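Long-range contacts in tyrosine-protein phosphatase YwqE (PDB 3QY7), which removes phosphate from phosphotyrosine in bacterial proteins such as YwqD, YwqF and Ssb, as a manganese-dependent hydrolase built on a TIM-barrel-like PHP fold: residues Thr102-Ile107 with Ile131-His136; Pro77-Arg82 with Gln95-Asn100; Cys6-Ala11 with Ile23-Ala28. One frame throughout, in Å; residues are numbered along the deposited sequence.

Contact 1 of 3, residues Thr102-Ile107 with Ile131-His136. With FE (Fe (III) ion), chain B.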
loop_
_atom_site.group_PDB
_atom_site.type_symbol
_atom_site.label_atom_id
_atom_site.label_comp_id
_atom_site.label_asym_id
_atom_site.label_seq_id
_atom_site.Cartn_x
_atom_site.Cartn_y
_atom_site.Cartn_z
ATOM N N THR A 102 -8.143 -10.697 -0.967
ATOM C CA THR A 102 -8.510 -10.753 0.447
ATOM C C THR A 102 -9.543 -9.687 0.790
ATOM O O THR A 102 -10.014 -8.972 -0.079
ATOM C CB THR A 102 -7.295 -10.516 1.354
ATOM O OG1 THR A 102 -6.882 -9.136 1.233
ATOM C CG2 THR A 102 -6.153 -11.469 0.987
ATOM N N LYS A 103 -9.859 -9.571 2.077
ATOM C CA LYS A 103 -10.793 -8.558 2.544
ATOM C C LYS A 103 -10.197 -7.161 2.567
ATOM O O LYS A 103 -10.913 -6.209 2.836
ATOM C CB LYS A 103 -11.299 -8.904 3.937
ATOM C CG LYS A 103 -10.308 -8.658 5.059
ATOM C CD LYS A 103 -10.909 -9.015 6.396
ATOM C CE LYS A 103 -10.998 -10.503 6.563
ATOM N NZ LYS A 103 -11.875 -10.830 7.736
ATOM N N TYR A 104 -8.892 -7.051 2.323
ATOM C CA TYR A 104 -8.204 -5.757 2.379
ATOM C C TYR A 104 -8.197 -5.096 1.012
ATOM O O TYR A 104 -7.827 -5.711 0.020
ATOM C CB TYR A 104 -6.774 -5.948 2.892
ATOM C CG TYR A 104 -6.754 -6.477 4.303
ATOM C CD1 TYR A 104 -6.776 -5.611 5.391
ATOM C CD2 TYR A 104 -6.791 -7.854 4.549
ATOM C CE1 TYR A 104 -6.788 -6.098 6.691
ATOM C CE2 TYR A 104 -6.801 -8.356 5.842
ATOM C CZ TYR A 104 -6.803 -7.475 6.909
ATOM O OH TYR A 104 -6.826 -7.953 8.195
ATOM N N ILE A 105 -8.618 -3.836 0.953
ATOM C CA ILE A 105 -8.715 -3.137 -0.313
ATOM C C ILE A 105 -7.939 -1.836 -0.190
ATOM O O ILE A 105 -8.074 -1.139 0.824
ATOM C CB ILE A 105 -10.207 -2.900 -0.745
ATOM C CG1 ILE A 105 -10.306 -2.126 -2.057
ATOM C CG2 ILE A 105 -11.050 -2.310 0.381
ATOM C CD1 ILE A 105 -11.739 -1.985 -2.584
ATOM N N LEU A 106 -7.106 -1.548 -1.191
ATOM C CA LEU A 106 -6.214 -0.375 -1.151
ATOM C C LEU A 106 -6.881 0.814 -1.815
ATOM O O LEU A 106 -7.062 0.841 -3.028
ATOM C CB LEU A 106 -4.871 -0.713 -1.823
ATOM C CG LEU A 106 -3.779 0.367 -1.722
ATOM C CD1 LEU A 106 -3.367 0.605 -0.279
ATOM C CD2 LEU A 106 -2.587 -0.028 -2.574
ATOM N N ILE A 107 -7.267 1.777 -0.980
ATOM C CA ILE A 107 -8.003 2.959 -1.404
ATOM C C ILE A 107 -7.104 4.173 -1.228
ATOM O O ILE A 107 -6.571 4.396 -0.138
ATOM C CB ILE A 107 -9.280 3.129 -0.545
ATOM C CG1 ILE A 107 -10.188 1.894 -0.656
ATOM C CG2 ILE A 107 -10.050 4.420 -0.923
ATOM C CD1 ILE A 107 -10.720 1.621 -2.033
ATOM N N ILE A 131 -11.929 -4.509 4.786
ATOM C CA ILE A 131 -11.166 -3.563 5.582
ATOM C C ILE A 131 -10.498 -2.621 4.588
ATOM O O ILE A 131 -9.643 -3.049 3.804
ATOM C CB ILE A 131 -10.128 -4.261 6.496
ATOM C CG1 ILE A 131 -10.831 -5.127 7.551
ATOM C CG2 ILE A 131 -9.269 -3.212 7.200
ATOM C CD1 ILE A 131 -9.881 -5.887 8.495
ATOM N N PRO A 132 -10.914 -1.338 4.570
ATOM C CA PRO A 132 -10.254 -0.393 3.674
ATOM C C PRO A 132 -8.883 -0.033 4.229
ATOM O O PRO A 132 -8.753 0.216 5.435
ATOM C CB PRO A 132 -11.178 0.841 3.687
ATOM C CG PRO A 132 -11.944 0.734 4.970
ATOM C CD PRO A 132 -12.052 -0.739 5.295
ATOM N N VAL A 133 -7.882 -0.048 3.352
ATOM C CA VAL A 133 -6.523 0.361 3.690
ATOM C C VAL A 133 -6.221 1.639 2.946
ATOM O O VAL A 133 -6.162 1.647 1.703
ATOM C CB VAL A 133 -5.496 -0.711 3.300
ATOM C CG1 VAL A 133 -4.075 -0.269 3.746
ATOM C CG2 VAL A 133 -5.853 -2.043 3.990
ATOM N N ILE A 134 -6.028 2.714 3.707
ATOM C CA ILE A 134 -5.715 4.025 3.129
ATOM C C ILE A 134 -4.269 4.021 2.655
ATOM O O ILE A 134 -3.358 3.772 3.460
ATOM C CB ILE A 134 -5.907 5.131 4.191
ATOM C CG1 ILE A 134 -7.382 5.163 4.625
ATOM C CG2 ILE A 134 -5.501 6.517 3.621
ATOM C CD1 ILE A 134 -7.629 5.912 5.933
ATOM N N ALA A 135 -4.081 4.305 1.372
ATOM C CA ALA A 135 -2.735 4.410 0.786
ATOM C C ALA A 135 -2.070 5.710 1.239
ATOM O O ALA A 135 -2.665 6.787 1.179
ATOM C CB ALA A 135 -2.796 4.334 -0.712
ATOM N N HIS A 136 -0.828 5.566 1.692
ATOM C CA HIS A 136 0.063 6.683 2.013
ATOM C C HIS A 136 -0.643 7.913 2.586
ATOM O O HIS A 136 -0.598 8.976 1.980
ATOM C CB HIS A 136 0.937 7.072 0.813
ATOM C CG HIS A 136 0.184 7.243 -0.468
ATOM N ND1 HIS A 136 -0.684 8.293 -0.693
ATOM C CD2 HIS A 136 0.175 6.500 -1.601
ATOM C CE1 HIS A 136 -1.186 8.186 -1.909
ATOM N NE2 HIS A 136 -0.675 7.112 -2.485
HETATM FE FE FE B . -0.818 6.595 -4.631
HETATM O O HOH W 1 0.525 8.355 -4.923
HETATM O O HOH W 2 0.708 5.239 -4.394
#
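Tyr104 and Ile131 lie side by side and point the same way from neighbouring parallel strands. Ile131 CD1 reaches the phenol obliquely, 3.6 Å from Tyr104 CE1, while Val133 CG2 sits at the ring's edge, 3.9 Å from Tyr104 CD1. Lys103 CG covers one face of that ring toward its rim, and Lys103 CD touches Ile131 CD1. Further along the same side of the sheet, Leu106 CD1 packs against Ala135 CB at 3.8 Å; CG is anti to the backbone N (chi1 -174°), and chi2 turns CD1 toward Ala135.

Five backbone bonds fix the register. Ile131 N gives to Lys103 O, Ile105 takes part with both N (to Ile131 O) and O (from Val133 N, 2.8 Å), and Ile107 likewise joins Val133 O and Ala135 N. All have N-H...O angles of 160° or more, and the strand axes come within 4.7 Å at 32°. The strands belong to a beta-alpha-beta unit of the barrel, whose helix 118-127 places Phe122 against Ile107, Pro132 and Ile134. At the other end Thr102 OG1 accepts from Tyr104 N in an ST turn, and Tyr104 OH is bonded to Gln235 O and Ile237 N.

Just past the second strand, His136 NE2 binds an iron at 2.2 Å, with Glu80, Glu108 and two waters also among its ligands. Ala135 CB lies 3.8 Å above the imidazole plane, toward the rim. The last rung, Ala135 N to Ile107 O, ties the backbone beside this ligand to the strand carrying Glu108, consistent with the register helping to set the spacing of two metal-binding side chains.

Contact 2 of 3, residues Pro77-Arg82 with Gln95-Asn100. With FE (Fe (III) ion), chain C; FE (Fe (III) ion), chain B.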
loop_
_atom_site.group_PDB
_atom_site.type_symbol
_atom_site.label_atom_id
_atom_site.label_comp_id
_atom_site.label_asym_id
_atom_site.label_seq_id
_atom_site.Cartn_x
_atom_site.Cartn_y
_atom_site.Cartn_z
ATOM N N PRO A 77 -1.987 -10.577 -7.357
ATOM C CA PRO A 77 -2.779 -9.502 -7.945
ATOM C C PRO A 77 -3.414 -8.562 -6.911
ATOM O O PRO A 77 -3.718 -8.981 -5.789
ATOM C CB PRO A 77 -3.857 -10.265 -8.729
ATOM C CG PRO A 77 -4.081 -11.481 -7.901
ATOM C CD PRO A 77 -2.707 -11.866 -7.386
ATOM N N GLY A 78 -3.608 -7.301 -7.318
ATOM C CA GLY A 78 -4.247 -6.270 -6.513
ATOM C C GLY A 78 -4.393 -5.019 -7.369
ATOM O O GLY A 78 -4.115 -5.046 -8.560
ATOM N N GLN A 79 -4.828 -3.932 -6.740
ATOM C CA GLN A 79 -4.961 -2.631 -7.406
ATOM C C GLN A 79 -4.799 -1.534 -6.374
ATOM O O GLN A 79 -5.117 -1.712 -5.196
ATOM C CB GLN A 79 -6.370 -2.475 -8.021
ATOM C CG GLN A 79 -6.536 -3.072 -9.394
ATOM C CD GLN A 79 -7.961 -2.909 -9.906
ATOM O OE1 GLN A 79 -8.911 -2.858 -9.131
ATOM N NE2 GLN A 79 -8.101 -2.839 -11.226
ATOM N N GLU A 80 -4.307 -0.381 -6.824
ATOM C CA GLU A 80 -4.424 0.833 -6.029
ATOM C C GLU A 80 -5.631 1.577 -6.602
ATOM O O GLU A 80 -5.652 1.933 -7.786
ATOM C CB GLU A 80 -3.158 1.699 -6.126
ATOM C CG GLU A 80 -3.303 3.004 -5.278
ATOM C CD GLU A 80 -2.082 3.900 -5.307
ATOM O OE1 GLU A 80 -1.113 3.557 -5.975
ATOM O OE2 GLU A 80 -2.109 4.940 -4.634
ATOM N N ILE A 81 -6.642 1.762 -5.765
ATOM C CA ILE A 81 -7.932 2.306 -6.232
ATOM C C ILE A 81 -8.138 3.730 -5.717
ATOM O O ILE A 81 -8.418 3.947 -4.549
ATOM C CB ILE A 81 -9.093 1.398 -5.770
ATOM C CG1 ILE A 81 -8.837 -0.050 -6.216
ATOM C CG2 ILE A 81 -10.454 1.948 -6.280
ATOM C CD1 ILE A 81 -9.756 -1.084 -5.566
ATOM N N ARG A 82 -7.994 4.703 -6.611
ATOM C CA ARG A 82 -8.358 6.070 -6.277
ATOM C C ARG A 82 -9.839 6.082 -5.932
ATOM O O ARG A 82 -10.668 5.636 -6.735
ATOM C CB ARG A 82 -8.079 6.998 -7.456
ATOM C CG ARG A 82 -8.575 8.436 -7.258
ATOM C CD ARG A 82 -7.692 9.192 -6.254
ATOM N NE ARG A 82 -6.309 9.307 -6.714
ATOM C CZ ARG A 82 -5.874 10.220 -7.578
ATOM N NH1 ARG A 82 -6.719 11.123 -8.084
ATOM N NH2 ARG A 82 -4.592 10.237 -7.934
ATOM N N GLN A 95 -15.345 -5.850 -10.562
ATOM C CA GLN A 95 -14.729 -4.960 -11.531
ATOM C C GLN A 95 -13.572 -4.197 -10.880
ATOM O O GLN A 95 -12.926 -3.375 -11.523
ATOM C CB GLN A 95 -15.770 -3.999 -12.125
ATOM C CG GLN A 95 -16.666 -4.647 -13.207
ATOM C CD GLN A 95 -18.054 -4.020 -13.300
ATOM O OE1 GLN A 95 -18.239 -2.825 -13.033
ATOM N NE2 GLN A 95 -19.040 -4.829 -13.675
ATOM N N LEU A 96 -13.327 -4.502 -9.608
ATOM C CA LEU A 96 -12.141 -4.039 -8.886
ATOM C C LEU A 96 -11.517 -5.230 -8.187
ATOM O O LEU A 96 -12.196 -6.215 -7.893
ATOM C CB LEU A 96 -12.499 -2.975 -7.847
ATOM C CG LEU A 96 -13.038 -1.621 -8.304
ATOM C CD1 LEU A 96 -13.532 -0.864 -7.083
ATOM C CD2 LEU A 96 -11.986 -0.831 -9.061
ATOM N N LEU A 97 -10.223 -5.121 -7.901
ATOM C CA LEU A 97 -9.493 -6.140 -7.157
ATOM C C LEU A 97 -9.192 -5.651 -5.755
ATOM O O LEU A 97 -8.790 -4.493 -5.561
ATOM C CB LEU A 97 -8.156 -6.455 -7.848
ATOM C CG LEU A 97 -8.133 -7.227 -9.164
ATOM C CD1 LEU A 97 -6.734 -7.292 -9.703
ATOM C CD2 LEU A 97 -8.676 -8.653 -8.960
ATOM N N SER A 98 -9.396 -6.521 -4.772
ATOM C CA SER A 98 -8.837 -6.288 -3.458
ATOM C C SER A 98 -7.417 -6.856 -3.456
ATOM O O SER A 98 -6.984 -7.449 -4.450
ATOM C CB SER A 98 -9.699 -6.912 -2.365
ATOM O OG SER A 98 -9.835 -8.307 -2.592
ATOM N N LEU A 99 -6.686 -6.621 -2.372
ATOM C CA LEU A 99 -5.284 -7.027 -2.308
ATOM C C LEU A 99 -5.222 -8.543 -2.198
ATOM O O LEU A 99 -5.705 -9.111 -1.235
ATOM C CB LEU A 99 -4.584 -6.340 -1.115
ATOM C CG LEU A 99 -4.529 -4.794 -1.157
ATOM C CD1 LEU A 99 -3.995 -4.259 0.135
ATOM C CD2 LEU A 99 -3.664 -4.310 -2.350
ATOM N N ASN A 100 -4.631 -9.191 -3.204
ATOM C CA ASN A 100 -4.569 -10.638 -3.251
ATOM C C ASN A 100 -5.928 -11.300 -3.024
ATOM O O ASN A 100 -6.015 -12.360 -2.397
ATOM C CB ASN A 100 -3.532 -11.177 -2.244
ATOM C CG ASN A 100 -3.238 -12.646 -2.464
ATOM O OD1 ASN A 100 -3.228 -13.102 -3.593
ATOM N ND2 ASN A 100 -3.007 -13.390 -1.377
HETATM FE FE FE C . 0.973 3.718 -5.459
HETATM FE FE FE B . -0.818 6.595 -4.631
HETATM O O HOH W 3 -6.955 -3.210 -3.654
HETATM O O HOH W 1 0.525 8.355 -4.923
HETATM O O HOH W 2 0.708 5.239 -4.394
#
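The directions from the CA of Pro77 to that of Ile81 and from the CA of Leu96 to that of Asn100 differ by 136°, with Gly78 and Leu99 nearest in CA position at 4.4 Å, and Asn100 N donates to Pro77 O in a short bond of 2.7 Å that is clearly bent at the hydrogen.

The second direct bond comes from a side chain. Gln79 OE1 accepts from Leu97 N at 2.9 Å, nearly straight at the hydrogen (169°), but the donor stands above the amide plane, 53° out of it. The glutamine chain runs extended beyond CG and crosses Leu97 at about a right angle. Its NE2 has a weak bond to Asn50 O, so the amide spans two loops. Water 3 adds a bridge, donating to both Gln79 O and Leu97 O.

Leu97 leans toward the first segment and lays CD1 3.6 Å from Gly78 O; Pro52, Val55 and Arg56 of helix 52-68 also touch its side chain. Ile81 CD1 meets Leu96 CB at 4.0 Å and comes within 3.5 Å of Leu97 O. Leu96 also touches Val87, Asp90 and Leu91 of helix 87-92, so this patch links that helix to strand 80-82.

Glu80 points the other way, away from Gln95-Asn100. Flanking it on the opposite side of the chain, Gln79 and Ile81 are held by one hydrogen bond from Leu97 N to the Gln79 amide, one bridging water and apolar contact, consistent with the loop steadying the backbone that carries Glu80. The extended carboxylate bridges the two irons, OE1 on one and OE2 on the other at 2.1 Å, and water 2 is shared by the same pair; with each oxygen on a different iron, the carboxylate probably helps fix their spacing.

Contact 3 of 3, residues Cys6-Ala11 with Ile23-Ala28. With FE (Fe (III) ion), chain C.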
loop_
_atom_site.group_PDB
_atom_site.type_symbol
_atom_site.label_atom_id
_atom_site.label_comp_id
_atom_site.label_asym_id
_atom_site.label_seq_id
_atom_site.Cartn_x
_atom_site.Cartn_y
_atom_site.Cartn_z
ATOM N N CYS A 6 2.825 -1.806 -4.705
ATOM C CA CYS A 6 3.988 -1.800 -5.597
ATOM C C CYS A 6 3.542 -1.716 -7.049
ATOM O O CYS A 6 2.593 -2.387 -7.465
ATOM C CB CYS A 6 4.799 -3.076 -5.378
ATOM S SG CYS A 6 6.442 -3.008 -6.109
ATOM N N HIS A 7 4.222 -0.877 -7.821
ATOM C CA HIS A 7 3.860 -0.664 -9.207
ATOM C C HIS A 7 4.880 -1.336 -10.102
ATOM O O HIS A 7 5.539 -0.711 -10.946
ATOM C CB HIS A 7 3.692 0.840 -9.449
ATOM C CG HIS A 7 2.639 1.444 -8.582
ATOM N ND1 HIS A 7 1.339 1.614 -9.010
ATOM C CD2 HIS A 7 2.667 1.841 -7.289
ATOM C CE1 HIS A 7 0.630 2.144 -8.026
ATOM N NE2 HIS A 7 1.404 2.276 -6.966
ATOM N N ILE A 8 5.001 -2.654 -9.901
ATOM C CA ILE A 8 5.963 -3.490 -10.610
ATOM C C ILE A 8 5.440 -4.021 -11.958
ATOM O O ILE A 8 6.239 -4.362 -12.827
ATOM C CB ILE A 8 6.483 -4.654 -9.713
ATOM C CG1 ILE A 8 7.755 -5.280 -10.302
ATOM C CG2 ILE A 8 5.389 -5.706 -9.501
ATOM C CD1 ILE A 8 8.460 -6.208 -9.316
ATOM N N LEU A 9 4.119 -4.087 -12.137
ATOM C CA LEU A 9 3.571 -4.552 -13.413
ATOM C C LEU A 9 3.865 -3.536 -14.520
ATOM O O LEU A 9 3.690 -2.331 -14.320
ATOM C CB LEU A 9 2.072 -4.841 -13.317
ATOM C CG LEU A 9 1.698 -5.984 -12.375
ATOM C CD1 LEU A 9 0.190 -6.185 -12.307
ATOM C CD2 LEU A 9 2.417 -7.314 -12.721
ATOM N N PRO A 10 4.325 -4.029 -15.671
ATOM C CA PRO A 10 4.746 -3.147 -16.758
ATOM C C PRO A 10 3.586 -2.631 -17.598
ATOM O O PRO A 10 2.585 -3.342 -17.785
ATOM C CB PRO A 10 5.613 -4.064 -17.613
ATOM C CG PRO A 10 4.943 -5.413 -17.468
ATOM C CD PRO A 10 4.519 -5.454 -16.015
ATOM N N ALA A 11 3.747 -1.403 -18.097
ATOM C CA ALA A 11 2.813 -0.778 -19.034
ATOM C C ALA A 11 1.381 -0.763 -18.510
ATOM O O ALA A 11 0.435 -1.055 -19.249
ATOM C CB ALA A 11 2.888 -1.474 -20.403
ATOM N N ILE A 23 11.696 -6.542 -13.999
ATOM C CA ILE A 23 12.729 -7.472 -13.573
ATOM C C ILE A 23 13.784 -6.783 -12.698
ATOM O O ILE A 23 14.227 -7.343 -11.688
ATOM C CB ILE A 23 13.385 -8.144 -14.798
ATOM C CG1 ILE A 23 12.391 -9.081 -15.490
ATOM C CG2 ILE A 23 14.654 -8.904 -14.399
ATOM C CD1 ILE A 23 12.873 -9.471 -16.855
ATOM N N GLU A 24 14.176 -5.563 -13.071
ATOM C CA GLU A 24 15.122 -4.798 -12.240
ATOM C C GLU A 24 14.535 -4.468 -10.874
ATOM O O GLU A 24 15.230 -4.541 -9.849
ATOM C CB GLU A 24 15.585 -3.527 -12.946
ATOM C CG GLU A 24 16.364 -3.789 -14.223
ATOM C CD GLU A 24 17.568 -4.676 -13.988
ATOM O OE1 GLU A 24 18.513 -4.220 -13.309
ATOM O OE2 GLU A 24 17.557 -5.834 -14.461
ATOM N N MET A 25 13.251 -4.117 -10.861
ATOM C CA MET A 25 12.571 -3.854 -9.602
ATOM C C MET A 25 12.502 -5.116 -8.766
ATOM O O MET A 25 12.718 -5.066 -7.555
ATOM C CB MET A 25 11.168 -3.278 -9.837
ATOM C CG MET A 25 11.200 -1.879 -10.449
ATOM S SD MET A 25 9.565 -1.290 -10.958
ATOM C CE MET A 25 8.737 -1.051 -9.386
ATOM N N ALA A 26 12.202 -6.248 -9.410
ATOM C CA ALA A 26 12.151 -7.510 -8.687
ATOM C C ALA A 26 13.494 -7.866 -8.019
ATOM O O ALA A 26 13.517 -8.293 -6.861
ATOM C CB ALA A 26 11.702 -8.612 -9.600
ATOM N N ARG A 27 14.597 -7.664 -8.748
ATOM C CA ARG A 27 15.920 -7.949 -8.196
ATOM C C ARG A 27 16.174 -7.072 -6.967
ATOM O O ARG A 27 16.693 -7.549 -5.949
ATOM C CB ARG A 27 17.035 -7.765 -9.235
ATOM C CG ARG A 27 17.008 -8.772 -10.362
ATOM C CD ARG A 27 18.306 -8.786 -11.163
ATOM N NE ARG A 27 18.219 -9.760 -12.253
ATOM C CZ ARG A 27 18.151 -9.447 -13.546
ATOM N NH1 ARG A 27 18.181 -8.176 -13.937
ATOM N NH2 ARG A 27 18.062 -10.412 -14.457
ATOM N N ALA A 28 15.770 -5.807 -7.052
ATOM C CA ALA A 28 15.940 -4.881 -5.926
ATOM C C ALA A 28 15.104 -5.314 -4.734
ATOM O O ALA A 28 15.570 -5.272 -3.591
ATOM C CB ALA A 28 15.580 -3.488 -6.330
HETATM FE FE FE C . 0.973 3.718 -5.459
HETATM O O HOH W 2 0.708 5.239 -4.394
#
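Cys6 opens the contact with a marginal touch, its SG 4.5 Å from Met25 CE, in the loop that follows the first short strand of this TIM-barrel-like PHP fold and faces helix 19-31. His7 turns its side chain away from that helix: NE2 binds an iron at 2.1 Å, sharing it with His5, Glu80 and Asp194, while ND1 is hydrogen-bonded to Asp13 OD2, a second-shell acid that, with the metal bond, helps fix the ring's rotation. What the helix meets is the backbone of His7, whose O lies 3.6 Å from Met25 CE.

Ile8 carries most of the packing on the loop's side. Its side chain and that of Met25 slide past each other in opposite directions, with Ile8 CG1 at 4.0 Å from Met25 CB. CG1 is anti to the backbone N (chi1 -164°), and the chain beyond it ends with CD1 against Ala26, 3.7 Å from Ala26 N. Leu62 of helix 52-68 and Ile37 of strand 36-38 also touch Ile8, placing it in the layer between strands and helices. Met25 bends at its last torsion (chi3 69°), which sets the methyl near the loop backbone, with Met25 CE 3.9 Å from Ile8 CA.

In the fold
Along the chain the order is contact 3, then contact 2, then contact 1, each closing before the next opens. Contacts 1 and 2 are neighbours, with centres 9 Å apart, and share the parallel sheet in which strands 80-82 and 104-108 lie side by side; Leu106 O and Ile81 N probably hydrogen-bond across that boundary. Contact 3 approaches the metal centre from another direction, its centre about 17 Å from that of contact 2 and about 21 Å from that of contact 1. The irons connect all three: contacts 2 and 3 share one, contacts 1 and 2 the other, and water 2 belongs to all. Separate barrel elements thereby converge on one metal-dependent phosphatase site.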